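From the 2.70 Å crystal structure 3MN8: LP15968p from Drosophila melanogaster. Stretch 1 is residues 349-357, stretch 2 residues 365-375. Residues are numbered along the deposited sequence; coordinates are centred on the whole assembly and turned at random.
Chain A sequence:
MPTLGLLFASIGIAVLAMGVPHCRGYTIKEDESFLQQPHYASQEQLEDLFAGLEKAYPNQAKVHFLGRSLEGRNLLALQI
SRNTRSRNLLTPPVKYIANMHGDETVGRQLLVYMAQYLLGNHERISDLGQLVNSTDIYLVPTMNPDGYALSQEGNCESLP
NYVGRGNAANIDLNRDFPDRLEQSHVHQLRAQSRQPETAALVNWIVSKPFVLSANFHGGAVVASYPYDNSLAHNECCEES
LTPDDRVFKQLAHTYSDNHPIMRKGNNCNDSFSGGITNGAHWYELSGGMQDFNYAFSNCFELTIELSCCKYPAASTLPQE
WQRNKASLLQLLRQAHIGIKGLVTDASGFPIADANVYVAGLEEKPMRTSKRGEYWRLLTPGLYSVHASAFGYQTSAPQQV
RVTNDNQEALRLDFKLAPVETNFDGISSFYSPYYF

Stretch 1 (349-357) FPIADANVY
Stretch 2 (365-375) PMRTSKRGEYW

The shortest polar contact is made by Thr368, whose CA-to-CB bond points toward stretch 1 and which has the p rotamer (chi1 67°), with OG1 within bonding distance of Ile351 O and Ala354 N. Thr368 OG1 donates to Ile351 O (2.6 Å) and accepts from Ala354 N (3.0 Å), so one buried side chain serves two backbone groups of the loop before the strand. Asp353 (phi/psi 60/19) adds a salt bridge, Asp353 OD2 to Arg367 NE at 2.7 Å, although the arginine is poorly ordered.

The stretches run antiparallel, with Asn355 opposite Arg367 (CA–CA 4.9 Å, non-hydrogen-bonded pair) and Val356 opposite Met366 (CA–CA 5.2 Å, hydrogen-bonded pair). Val356 N donates to Met366 O (3.0 Å) and Met366 N to Val356 O (3.2 Å); outside the strands, backbone bonding continues with Thr368 N to Ala354 O (2.9 Å) and Asp353 N to Thr368 O (3.1 Å). Beyond these bonds, a type I turn from Ser369 to Gly372 is closed by Gly372 N to Ser369 O (2.7 Å). Gly372 has positive phi (71°), and an ideal CB there would lie 3.1 Å from Pro350 CB.

Val356 (chi1 171°, t) and Met366 share one sheet face; Val356 CG2 sits over the Tyr374 ring, 3.8 Å from Tyr374 CD1. At the far end, Pro365 CB covers a face of the Tyr357 ring (chi1 m), 4.0 Å from its centroid. Together the stretches bury 700 Å².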

ATOM      1  N   PHE A 349      27.347 -13.755  -3.198  1.00 19.86           N
ATOM      2  CA  PHE A 349      26.114 -14.524  -3.240  1.00 23.63           C
ATOM      3  C   PHE A 349      25.120 -14.055  -2.175  1.00 33.80           C
ATOM      4  O   PHE A 349      25.466 -13.936  -0.999  1.00 35.72           O
ATOM      5  CB  PHE A 349      26.407 -16.016  -3.049  1.00 20.35           C
ATOM      6  CG  PHE A 349      25.192 -16.865  -3.154  1.00 38.48           C
ATOM      7  CD1 PHE A 349      24.832 -17.428  -4.371  1.00 49.89           C
ATOM      8  CD2 PHE A 349      24.364 -17.050  -2.057  1.00 40.70           C
ATOM      9  CE1 PHE A 349      23.680 -18.195  -4.487  1.00 39.97           C
ATOM     10  CE2 PHE A 349      23.212 -17.817  -2.161  1.00 28.53           C
ATOM     11  CZ  PHE A 349      22.871 -18.388  -3.381  1.00 31.56           C
ATOM     12  N   PRO A 350      23.865 -13.822  -2.584  1.00 34.82           N
ATOM     13  CA  PRO A 350      22.900 -13.111  -1.739  1.00 32.45           C
ATOM     14  C   PRO A 350      22.674 -13.744  -0.379  1.00 34.94           C
ATOM     15  O   PRO A 350      22.457 -14.952  -0.298  1.00 36.52           O
ATOM     16  CB  PRO A 350      21.599 -13.164  -2.557  1.00 30.07           C
ATOM     17  CG  PRO A 350      21.788 -14.261  -3.530  1.00 33.38           C
ATOM     18  CD  PRO A 350      23.257 -14.291  -3.840  1.00 30.42           C
ATOM     19  N   ILE A 351      22.719 -12.925   0.669  1.00 32.90           N
ATOM     20  CA  ILE A 351      22.310 -13.363   1.996  1.00 32.31           C
ATOM     21  C   ILE A 351      20.856 -12.972   2.265  1.00 35.80           C
ATOM     22  O   ILE A 351      20.497 -11.786   2.269  1.00 30.55           O
ATOM     23  CB  ILE A 351      23.192 -12.771   3.104  1.00 37.05           C
ATOM     24  CG1 ILE A 351      24.676 -12.921   2.758  1.00 33.72           C
ATOM     25  CG2 ILE A 351      22.884 -13.449   4.421  1.00 20.43           C
ATOM     26  CD1 ILE A 351      25.607 -12.201   3.729  1.00 23.81           C
ATOM     27  N   ALA A 352      20.021 -13.974   2.495  1.00 34.61           N
ATOM     28  CA  ALA A 352      18.605 -13.745   2.714  1.00 28.10           C
ATOM     29  C   ALA A 352      18.372 -13.500   4.188  1.00 33.62           C
ATOM     30  O   ALA A 352      19.127 -13.986   5.026  1.00 37.21           O
ATOM     31  CB  ALA A 352      17.813 -14.932   2.242  1.00 21.01           C
ATOM     32  N   ASP A 353      17.340 -12.730   4.504  1.00 32.20           N
ATOM     33  CA  ASP A 353      17.037 -12.402   5.900  1.00 31.92           C
ATOM     34  C   ASP A 353      18.141 -11.652   6.650  1.00 27.98           C
ATOM     35  O   ASP A 353      18.169 -11.633   7.878  1.00 23.55           O
ATOM     36  CB  ASP A 353      16.654 -13.662   6.669  1.00 44.85           C
ATOM     37  CG  ASP A 353      15.159 -13.761   6.893  1.00 71.16           C
ATOM     38  OD1 ASP A 353      14.703 -13.378   7.988  1.00 81.26           O
ATOM     39  OD2 ASP A 353      14.436 -14.207   5.977  1.00 79.74           O
ATOM     40  N   ALA A 354      19.055 -11.037   5.911  1.00 34.61           N
ATOM     41  CA  ALA A 354      20.016 -10.141   6.527  1.00 40.98           C
ATOM     42  C   ALA A 354      19.285  -8.911   7.049  1.00 39.19           C
ATOM     43  O   ALA A 354      18.163  -8.617   6.623  1.00 25.25           O
ATOM     44  CB  ALA A 354      21.090  -9.740   5.531  1.00 31.45           C
ATOM     45  N   ASN A 355      19.919  -8.200   7.977  1.00 34.31           N
ATOM     46  CA  ASN A 355      19.368  -6.949   8.477  1.00 37.41           C
ATOM     47  C   ASN A 355      20.182  -5.744   8.033  1.00 42.38           C
ATOM     48  O   ASN A 355      21.414  -5.750   8.089  1.00 53.38           O
ATOM     49  CB  ASN A 355      19.240  -6.974   9.999  1.00 45.29           C
ATOM     50  CG  ASN A 355      18.013  -7.733  10.467  1.00 54.71           C
ATOM     51  OD1 ASN A 355      18.118  -8.699  11.224  1.00 61.13           O
ATOM     52  ND2 ASN A 355      16.837  -7.300  10.014  1.00 52.48           N
ATOM     53  N   VAL A 356      19.484  -4.713   7.586  1.00 34.43           N
ATOM     54  CA  VAL A 356      20.117  -3.471   7.164  1.00 37.30           C
ATOM     55  C   VAL A 356      19.651  -2.318   8.053  1.00 39.76           C
ATOM     56  O   VAL A 356      18.467  -1.953   8.050  1.00 41.07           O
ATOM     57  CB  VAL A 356      19.821  -3.164   5.673  1.00 44.52           C
ATOM     58  CG1 VAL A 356      20.299  -1.763   5.305  1.00 40.90           C
ATOM     59  CG2 VAL A 356      20.462  -4.229   4.765  1.00 25.49           C
ATOM     60  N   TYR A 357      20.590  -1.753   8.816  1.00 34.44           N
ATOM     61  CA  TYR A 357      20.274  -0.733   9.800  1.00 30.60           C
ATOM     62  C   TYR A 357      20.711   0.665   9.379  1.00 42.08           C
ATOM     63  O   TYR A 357      21.779   0.833   8.782  1.00 26.28           O
ATOM     64  CB  TYR A 357      20.940  -1.052  11.138  1.00 35.17           C
ATOM     65  CG  TYR A 357      20.372  -2.211  11.940  1.00 40.98           C
ATOM     66  CD1 TYR A 357      20.919  -3.486  11.838  1.00 45.33           C
ATOM     67  CD2 TYR A 357      19.324  -2.018  12.837  1.00 34.32           C
ATOM     68  CE1 TYR A 357      20.414  -4.544  12.593  1.00 46.02           C
ATOM     69  CE2 TYR A 357      18.816  -3.062  13.588  1.00 32.92           C
ATOM     70  CZ  TYR A 357      19.359  -4.320  13.464  1.00 38.62           C
ATOM     71  OH  TYR A 357      18.845  -5.354  14.218  1.00 43.63           O
ATOM     72  N   PRO A 365      14.777  -2.139  11.165  1.00 36.11           N
ATOM     73  CA  PRO A 365      15.682  -2.714  10.170  1.00 35.39           C
ATOM     74  C   PRO A 365      14.904  -3.249   8.977  1.00 40.78           C
ATOM     75  O   PRO A 365      13.722  -3.586   9.105  1.00 37.00           O
ATOM     76  CB  PRO A 365      16.327  -3.892  10.909  1.00 43.91           C
ATOM     77  CG  PRO A 365      15.792  -3.867  12.299  1.00 45.48           C
ATOM     78  CD  PRO A 365      14.557  -3.046  12.299  1.00 46.06           C
ATOM     79  N   MET A 366      15.562  -3.325   7.827  1.00 39.85           N
ATOM     80  CA  MET A 366      14.972  -3.975   6.667  1.00 30.80           C
ATOM     81  C   MET A 366      15.524  -5.369   6.622  1.00 31.92           C
ATOM     82  O   MET A 366      16.703  -5.564   6.874  1.00 40.56           O
ATOM     83  CB  MET A 366      15.354  -3.258   5.379  1.00 41.34           C
ATOM     84  CG  MET A 366      14.690  -1.904   5.188  1.00 41.26           C
ATOM     85  SD  MET A 366      12.895  -2.011   5.151  1.00 30.72           S
ATOM     86  CE  MET A 366      12.490  -1.340   6.770  1.00 44.19           C
ATOM     87  N   ARG A 367      14.672  -6.333   6.302  1.00 29.15           N
ATOM     88  CA  ARG A 367      15.095  -7.721   6.180  1.00 31.61           C
ATOM     89  C   ARG A 367      15.263  -8.057   4.700  1.00 31.08           C
ATOM     90  O   ARG A 367      14.325  -7.906   3.919  1.00 51.63           O
ATOM     91  CB  ARG A 367      14.052  -8.622   6.853  1.00 42.60           C
ATOM     92  CG  ARG A 367      14.322 -10.092   6.768  1.00 54.56           C
ATOM     93  CD  ARG A 367      13.447 -10.696   5.693  1.00 68.77           C
ATOM     94  NE  ARG A 367      12.883 -11.950   6.150  1.00 83.46           N
ATOM     95  CZ  ARG A 367      11.598 -12.209   6.382  1.00 91.58           C
ATOM     96  NH1 ARG A 367      10.645 -11.305   6.177  1.00 98.13           N
ATOM     97  NH2 ARG A 367      11.273 -13.419   6.812  1.00 90.23           N
ATOM     98  N   THR A 368      16.458  -8.475   4.291  1.00 18.91           N
ATOM     99  CA  THR A 368      16.678  -8.727   2.867  1.00 26.08           C
ATOM    100  C   THR A 368      15.831  -9.876   2.341  1.00 31.20           C
ATOM    101  O   THR A 368      15.454 -10.796   3.086  1.00 30.41           O
ATOM    102  CB  THR A 368      18.145  -9.015   2.513  1.00 22.12           C
ATOM    103  OG1 THR A 368      18.548 -10.254   3.103  1.00 21.63           O
ATOM    104  CG2 THR A 368      19.053  -7.878   2.986  1.00 18.73           C
ATOM    105  N   SER A 369      15.541  -9.808   1.044  1.00 25.89           N
ATOM    106  CA  SER A 369      14.787 -10.834   0.342  1.00 16.48           C
ATOM    107  C   SER A 369      15.653 -12.079   0.117  1.00 34.89           C
ATOM    108  O   SER A 369      16.838 -12.104   0.463  1.00 45.06           O
ATOM    109  CB  SER A 369      14.320 -10.287  -1.004  1.00 13.61           C
ATOM    110  OG  SER A 369      15.399 -10.262  -1.928  1.00 19.15           O
ATOM    111  N   LYS A 370      15.058 -13.116  -0.464  1.00 31.13           N
ATOM    112  CA  LYS A 370      15.799 -14.331  -0.786  1.00 32.83           C
ATOM    113  C   LYS A 370      16.998 -14.036  -1.671  1.00 23.97           C
ATOM    114  O   LYS A 370      17.979 -14.767  -1.647  1.00 44.79           O
ATOM    115  CB  LYS A 370      14.878 -15.368  -1.446  1.00 27.11           C
ATOM    116  CG  LYS A 370      13.841 -15.946  -0.483  1.00 28.95           C
ATOM    117  CD  LYS A 370      12.661 -16.610  -1.190  1.00 28.29           C
ATOM    118  CE  LYS A 370      11.617 -17.064  -0.158  1.00 28.03           C
ATOM    119  NZ  LYS A 370      10.598 -18.001  -0.715  1.00 39.40           N
ATOM    120  N   ARG A 371      16.917 -12.954  -2.436  1.00 16.86           N
ATOM    121  CA  ARG A 371      18.009 -12.550  -3.307  1.00 27.59           C
ATOM    122  C   ARG A 371      18.857 -11.469  -2.637  1.00 24.39           C
ATOM    123  O   ARG A 371      19.674 -10.820  -3.267  1.00 35.76           O
ATOM    124  CB  ARG A 371      17.475 -12.109  -4.689  1.00 32.53           C
ATOM    125  CG  ARG A 371      16.372 -13.046  -5.234  1.00 30.07           C
ATOM    126  CD  ARG A 371      16.270 -13.138  -6.752  1.00 35.75           C
ATOM    127  NE  ARG A 371      15.818 -11.914  -7.383  1.00 44.20           N
ATOM    128  CZ  ARG A 371      14.652 -11.707  -7.983  1.00 59.30           C
ATOM    129  NH1 ARG A 371      14.433 -10.511  -8.487  1.00 59.79           N
ATOM    130  NH2 ARG A 371      13.712 -12.642  -8.083  1.00 73.38           N
ATOM    131  N   GLY A 372      18.660 -11.289  -1.343  1.00 27.75           N
ATOM    132  CA  GLY A 372      19.481 -10.376  -0.572  1.00 37.24           C
ATOM    133  C   GLY A 372      19.226  -8.920  -0.891  1.00 25.58           C
ATOM    134  O   GLY A 372      20.060  -8.058  -0.643  1.00 21.85           O
ATOM    135  N   GLU A 373      18.057  -8.644  -1.439  1.00 22.17           N
ATOM    136  CA  GLU A 373      17.695  -7.281  -1.772  1.00 35.34           C
ATOM    137  C   GLU A 373      17.056  -6.568  -0.594  1.00 39.17           C
ATOM    138  O   GLU A 373      16.399  -7.190   0.244  1.00 40.14           O
ATOM    139  CB  GLU A 373      16.711  -7.249  -2.941  1.00 33.04           C
ATOM    140  CG  GLU A 373      16.698  -8.472  -3.815  1.00 40.59           C
ATOM    141  CD  GLU A 373      15.537  -8.443  -4.796  1.00 39.58           C
ATOM    142  OE1 GLU A 373      15.552  -7.565  -5.688  1.00 24.43           O
ATOM    143  OE2 GLU A 373      14.611  -9.289  -4.669  1.00 35.27           O
ATOM    144  N   TYR A 374      17.240  -5.252  -0.550  1.00 30.15           N
ATOM    145  CA  TYR A 374      16.544  -4.413   0.413  1.00 32.91           C
ATOM    146  C   TYR A 374      16.307  -3.049  -0.226  1.00 42.14           C
ATOM    147  O   TYR A 374      17.078  -2.596  -1.079  1.00 31.36           O
ATOM    148  CB  TYR A 374      17.359  -4.241   1.690  1.00 27.00           C
ATOM    149  CG  TYR A 374      18.483  -3.247   1.525  1.00 33.31           C
ATOM    150  CD1 TYR A 374      19.756  -3.660   1.123  1.00 21.73           C
ATOM    151  CD2 TYR A 374      18.265  -1.886   1.742  1.00 32.27           C
ATOM    152  CE1 TYR A 374      20.784  -2.733   0.944  1.00 33.36           C
ATOM    153  CE2 TYR A 374      19.282  -0.961   1.568  1.00 32.64           C
ATOM    154  CZ  TYR A 374      20.536  -1.390   1.171  1.00 31.31           C
ATOM    155  OH  TYR A 374      21.535  -0.468   1.007  1.00 33.58           O
ATOM    156  N   TRP A 375      15.217  -2.411   0.179  1.00 33.20           N
ATOM    157  CA  TRP A 375      14.932  -1.051  -0.210  1.00 17.18           C
ATOM    158  C   TRP A 375      14.655  -0.320   1.082  1.00 32.88           C
ATOM    159  O   TRP A 375      13.788  -0.741   1.852  1.00 37.48           O
ATOM    160  CB  TRP A 375      13.676  -0.978  -1.077  1.00 21.54           C
ATOM    161  CG  TRP A 375      13.696  -1.862  -2.267  1.00 23.82           C
ATOM    162  CD1 TRP A 375      13.893  -1.489  -3.574  1.00 22.84           C
ATOM    163  CD2 TRP A 375      13.484  -3.278  -2.279  1.00 27.76           C
ATOM    164  NE1 TRP A 375      13.835  -2.595  -4.392  1.00 19.69           N
ATOM    165  CE2 TRP A 375      13.589  -3.704  -3.622  1.00 29.42           C
ATOM    166  CE3 TRP A 375      13.226  -4.232  -1.283  1.00 17.01           C
ATOM    167  CZ2 TRP A 375      13.451  -5.034  -3.986  1.00 22.42           C
ATOM    168  CZ3 TRP A 375      13.099  -5.550  -1.648  1.00 16.69           C
ATOM    169  CH2 TRP A 375      13.207  -5.941  -2.985  1.00 18.42           C
TER